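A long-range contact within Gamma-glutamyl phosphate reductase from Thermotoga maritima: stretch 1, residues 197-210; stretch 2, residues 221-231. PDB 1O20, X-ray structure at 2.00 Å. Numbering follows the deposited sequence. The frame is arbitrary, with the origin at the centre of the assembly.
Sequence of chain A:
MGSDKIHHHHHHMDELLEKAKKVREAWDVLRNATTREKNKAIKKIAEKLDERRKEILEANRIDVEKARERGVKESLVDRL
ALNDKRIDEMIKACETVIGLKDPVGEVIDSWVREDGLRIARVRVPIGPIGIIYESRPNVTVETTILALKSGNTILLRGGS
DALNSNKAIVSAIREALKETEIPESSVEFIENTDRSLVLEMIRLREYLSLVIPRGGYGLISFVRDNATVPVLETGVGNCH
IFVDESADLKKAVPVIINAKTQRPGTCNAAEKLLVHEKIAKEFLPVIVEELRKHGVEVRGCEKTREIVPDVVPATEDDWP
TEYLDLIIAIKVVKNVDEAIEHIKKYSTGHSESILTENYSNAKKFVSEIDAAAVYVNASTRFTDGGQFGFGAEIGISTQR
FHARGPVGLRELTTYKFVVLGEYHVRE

Stretch 1 (197-210) LVLEMIRLREYLSL
Stretch 2 221-231: SFVRDNATVPV

Two helix ends and the loops that follow them pack through a small apolar cluster, pinned by one carbonyl, I202 O, that accepts two backbone hydrogen bonds. The helical segments 197-201 and 221-226 run in broadly the same direction, 39° apart (signed -39°), with axes 10.0 Å apart at closest approach. Toward and past the helix ends the chains draw together: the CA atoms of L199 and N226 lie 7.0 Å apart, those of I202 and A227 4.7 Å.

A type I turn from M201 to L204 places I202 at phi/psi -80/3, and A227 leaves helical geometry at -70/136. I202 O receives V229 N at 3.1 Å, nearly linear (174°), and T228 N at 2.9 Å, more bent (134°); A227 CA adds a CA-H...O contact to I202 O at 3.3 Å.

On the helical side of the contact, I202 (chi1 p, chi2 t) sets CG2 4.0 Å from V223 CG1, and V198 CG1 (chi1 t) meets V223 CG2 at 3.8 Å. L199 (t, p) brings CD1 to 3.7 Å from N226 CB. N226 (chi1 m) turns back, ND2 donating to F222 O at 2.8 Å.

V229 (chi1 t) is buried against the backbone of stretch 1: CG2 lies 3.6 Å from L204 C, CG1 3.5 Å from L210 N. Finally, L210 CA approaches P230 O at 3.4 Å, another CA-H...O contact.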

# COMPACT_ATOMS: atom_id res chain seq x y z
N LEU A 197 -14.00 -18.56 3.85
CA LEU A 197 -14.41 -17.85 2.62
C LEU A 197 -13.26 -17.17 1.90
O LEU A 197 -13.25 -17.09 0.69
CB LEU A 197 -15.48 -16.78 2.93
CG LEU A 197 -16.86 -17.10 2.39
CD1 LEU A 197 -17.33 -18.48 2.85
CD2 LEU A 197 -17.87 -16.04 2.77
N VAL A 198 -12.33 -16.62 2.66
CA VAL A 198 -11.14 -16.05 2.08
C VAL A 198 -10.39 -17.07 1.21
O VAL A 198 -9.99 -16.76 0.09
CB VAL A 198 -10.24 -15.51 3.18
CG1 VAL A 198 -8.89 -15.08 2.60
CG2 VAL A 198 -10.97 -14.34 3.94
N LEU A 199 -10.20 -18.28 1.70
CA LEU A 199 -9.51 -19.30 0.93
C LEU A 199 -10.20 -19.58 -0.39
O LEU A 199 -9.52 -19.75 -1.40
CB LEU A 199 -9.34 -20.60 1.73
CG LEU A 199 -8.58 -21.71 1.01
CD1 LEU A 199 -7.16 -21.25 0.66
CD2 LEU A 199 -8.59 -23.00 1.86
N GLU A 200 -11.53 -19.62 -0.40
CA GLU A 200 -12.32 -19.81 -1.61
C GLU A 200 -12.22 -18.60 -2.57
O GLU A 200 -12.16 -18.74 -3.80
CB GLU A 200 -13.80 -20.00 -1.25
CG GLU A 200 -14.13 -21.23 -0.40
CD GLU A 200 -13.96 -22.52 -1.15
OE1 GLU A 200 -14.01 -22.49 -2.42
OE2 GLU A 200 -13.78 -23.57 -0.47
N MSE A 201 -12.22 -17.41 -1.98
CA MSE A 201 -12.30 -16.17 -2.74
C MSE A 201 -11.04 -15.99 -3.58
O MSE A 201 -11.11 -15.58 -4.73
CB MSE A 201 -12.46 -15.00 -1.78
CG MSE A 201 -12.81 -13.74 -2.43
SE MSE A 201 -13.27 -12.38 -1.06
CE MSE A 201 -12.54 -10.77 -1.99
N ILE A 202 -9.90 -16.31 -3.01
CA ILE A 202 -8.62 -16.14 -3.68
C ILE A 202 -8.29 -17.26 -4.69
O ILE A 202 -7.21 -17.26 -5.25
CB ILE A 202 -7.49 -15.99 -2.65
CG1 ILE A 202 -7.23 -17.30 -1.89
CG2 ILE A 202 -7.80 -14.81 -1.67
CD1 ILE A 202 -6.25 -17.17 -0.74
N ARG A 203 -9.20 -18.19 -4.87
CA ARG A 203 -9.11 -19.20 -5.93
C ARG A 203 -10.10 -19.00 -7.08
O ARG A 203 -10.15 -19.82 -8.02
CB ARG A 203 -9.31 -20.60 -5.33
CG ARG A 203 -8.22 -21.03 -4.39
CD ARG A 203 -8.41 -22.47 -3.92
NE ARG A 203 -7.64 -22.84 -2.73
CZ ARG A 203 -6.30 -22.96 -2.67
NH1 ARG A 203 -5.51 -22.70 -3.72
NH2 ARG A 203 -5.73 -23.36 -1.53
N LEU A 204 -10.87 -17.91 -7.04
CA LEU A 204 -11.97 -17.72 -8.02
C LEU A 204 -11.47 -17.05 -9.30
O LEU A 204 -11.75 -15.87 -9.57
CB LEU A 204 -13.10 -16.90 -7.41
CG LEU A 204 -14.05 -17.59 -6.44
CD1 LEU A 204 -15.04 -16.51 -5.98
CD2 LEU A 204 -14.75 -18.81 -7.07
N ARG A 205 -10.76 -17.83 -10.10
CA ARG A 205 -10.11 -17.29 -11.27
C ARG A 205 -11.11 -16.97 -12.39
O ARG A 205 -10.78 -16.20 -13.28
CB ARG A 205 -9.08 -18.29 -11.80
CG ARG A 205 -7.82 -18.43 -10.97
CD ARG A 205 -6.77 -19.35 -11.64
NE ARG A 205 -6.48 -18.85 -12.99
CZ ARG A 205 -5.95 -19.56 -14.00
NH1 ARG A 205 -5.61 -20.82 -13.84
NH2 ARG A 205 -5.74 -18.97 -15.18
N GLU A 206 -12.28 -17.59 -12.39
CA GLU A 206 -13.26 -17.31 -13.44
C GLU A 206 -13.95 -15.95 -13.23
O GLU A 206 -14.61 -15.46 -14.14
CB GLU A 206 -14.34 -18.43 -13.54
N TYR A 207 -13.81 -15.35 -12.04
CA TYR A 207 -14.51 -14.09 -11.67
C TYR A 207 -13.62 -12.90 -11.28
O TYR A 207 -13.90 -11.76 -11.65
CB TYR A 207 -15.49 -14.39 -10.55
CG TYR A 207 -16.46 -15.47 -10.91
CD1 TYR A 207 -17.36 -15.28 -11.93
CD2 TYR A 207 -16.44 -16.70 -10.28
CE1 TYR A 207 -18.23 -16.26 -12.30
CE2 TYR A 207 -17.33 -17.72 -10.65
CZ TYR A 207 -18.22 -17.47 -11.65
OH TYR A 207 -19.14 -18.40 -12.05
N LEU A 208 -12.53 -13.17 -10.55
CA LEU A 208 -11.65 -12.12 -10.10
C LEU A 208 -10.35 -12.10 -10.89
O LEU A 208 -9.78 -13.13 -11.16
CB LEU A 208 -11.33 -12.34 -8.61
CG LEU A 208 -12.57 -12.42 -7.69
CD1 LEU A 208 -12.11 -12.64 -6.23
CD2 LEU A 208 -13.36 -11.14 -7.81
N SER A 209 -9.90 -10.90 -11.26
CA SER A 209 -8.64 -10.74 -11.96
C SER A 209 -7.46 -10.44 -11.03
O SER A 209 -6.31 -10.51 -11.45
CB SER A 209 -8.80 -9.61 -13.00
OG SER A 209 -9.70 -10.03 -14.04
N LEU A 210 -7.76 -10.06 -9.79
CA LEU A 210 -6.76 -9.59 -8.85
C LEU A 210 -7.33 -9.67 -7.45
O LEU A 210 -8.48 -9.37 -7.25
CB LEU A 210 -6.41 -8.13 -9.12
CG LEU A 210 -5.44 -7.42 -8.19
CD1 LEU A 210 -4.11 -8.15 -8.21
CD2 LEU A 210 -5.22 -5.99 -8.62
N SER A 221 0.15 -12.91 4.16
CA SER A 221 0.86 -14.19 3.95
C SER A 221 -0.08 -15.34 3.52
O SER A 221 0.19 -16.08 2.57
CB SER A 221 1.56 -14.62 5.25
OG SER A 221 0.65 -14.54 6.36
N PHE A 222 -1.19 -15.48 4.24
CA PHE A 222 -2.16 -16.52 3.95
C PHE A 222 -2.69 -16.38 2.53
O PHE A 222 -2.73 -17.37 1.77
CB PHE A 222 -3.33 -16.44 4.92
CG PHE A 222 -4.34 -17.56 4.73
CD1 PHE A 222 -4.04 -18.85 5.14
CD2 PHE A 222 -5.57 -17.31 4.13
CE1 PHE A 222 -4.97 -19.89 4.95
CE2 PHE A 222 -6.49 -18.33 3.95
CZ PHE A 222 -6.20 -19.63 4.36
N VAL A 223 -3.10 -15.16 2.19
CA VAL A 223 -3.71 -14.89 0.90
C VAL A 223 -2.63 -15.13 -0.15
O VAL A 223 -2.85 -15.84 -1.13
CB VAL A 223 -4.30 -13.45 0.82
CG1 VAL A 223 -4.43 -12.98 -0.65
CG2 VAL A 223 -5.65 -13.37 1.51
N ARG A 224 -1.44 -14.58 0.08
CA ARG A 224 -0.42 -14.72 -0.95
C ARG A 224 0.04 -16.17 -1.14
O ARG A 224 0.31 -16.57 -2.25
CB ARG A 224 0.78 -13.77 -0.75
CG ARG A 224 1.91 -13.94 -1.83
CD ARG A 224 1.47 -13.68 -3.27
NE ARG A 224 2.55 -13.83 -4.26
CZ ARG A 224 2.93 -15.00 -4.80
NH1 ARG A 224 2.33 -16.14 -4.49
NH2 ARG A 224 3.94 -15.01 -5.68
N ASP A 225 0.10 -16.95 -0.06
CA ASP A 225 0.52 -18.37 -0.09
C ASP A 225 -0.45 -19.30 -0.83
O ASP A 225 -0.04 -20.30 -1.41
CB ASP A 225 0.63 -18.92 1.34
CG ASP A 225 1.76 -18.29 2.13
OD1 ASP A 225 1.97 -18.65 3.34
OD2 ASP A 225 2.51 -17.44 1.63
N ASN A 226 -1.74 -18.98 -0.75
CA ASN A 226 -2.81 -19.86 -1.19
C ASN A 226 -3.63 -19.37 -2.41
O ASN A 226 -4.47 -20.10 -2.92
CB ASN A 226 -3.74 -20.07 0.01
CG ASN A 226 -3.07 -20.86 1.13
OD1 ASN A 226 -2.94 -22.08 1.05
ND2 ASN A 226 -2.65 -20.17 2.18
N ALA A 227 -3.38 -18.16 -2.89
CA ALA A 227 -4.13 -17.59 -4.02
C ALA A 227 -3.82 -18.27 -5.35
O ALA A 227 -2.67 -18.53 -5.61
CB ALA A 227 -3.81 -16.14 -4.18
N THR A 228 -4.84 -18.58 -6.16
CA THR A 228 -4.62 -18.82 -7.59
C THR A 228 -4.92 -17.58 -8.46
O THR A 228 -4.44 -17.49 -9.58
CB THR A 228 -5.36 -20.07 -8.13
OG1 THR A 228 -6.79 -19.92 -8.10
CG2 THR A 228 -5.06 -21.31 -7.23
N VAL A 229 -5.69 -16.64 -7.93
CA VAL A 229 -5.94 -15.36 -8.59
C VAL A 229 -4.68 -14.53 -8.38
O VAL A 229 -4.10 -14.61 -7.30
CB VAL A 229 -7.15 -14.64 -7.94
CG1 VAL A 229 -7.32 -13.23 -8.47
CG2 VAL A 229 -8.44 -15.46 -8.16
N PRO A 230 -4.23 -13.77 -9.37
CA PRO A 230 -3.07 -12.87 -9.18
C PRO A 230 -3.19 -11.98 -7.91
O PRO A 230 -4.29 -11.50 -7.59
CB PRO A 230 -3.09 -12.01 -10.44
CG PRO A 230 -3.79 -12.87 -11.52
CD PRO A 230 -4.74 -13.74 -10.76
N VAL A 231 -2.08 -11.77 -7.22
CA VAL A 231 -2.06 -11.01 -6.00
C VAL A 231 -1.12 -9.85 -6.13
O VAL A 231 -0.08 -10.00 -6.76
CB VAL A 231 -1.58 -11.87 -4.81
CG1 VAL A 231 -1.56 -11.07 -3.51
CG2 VAL A 231 -2.47 -13.03 -4.66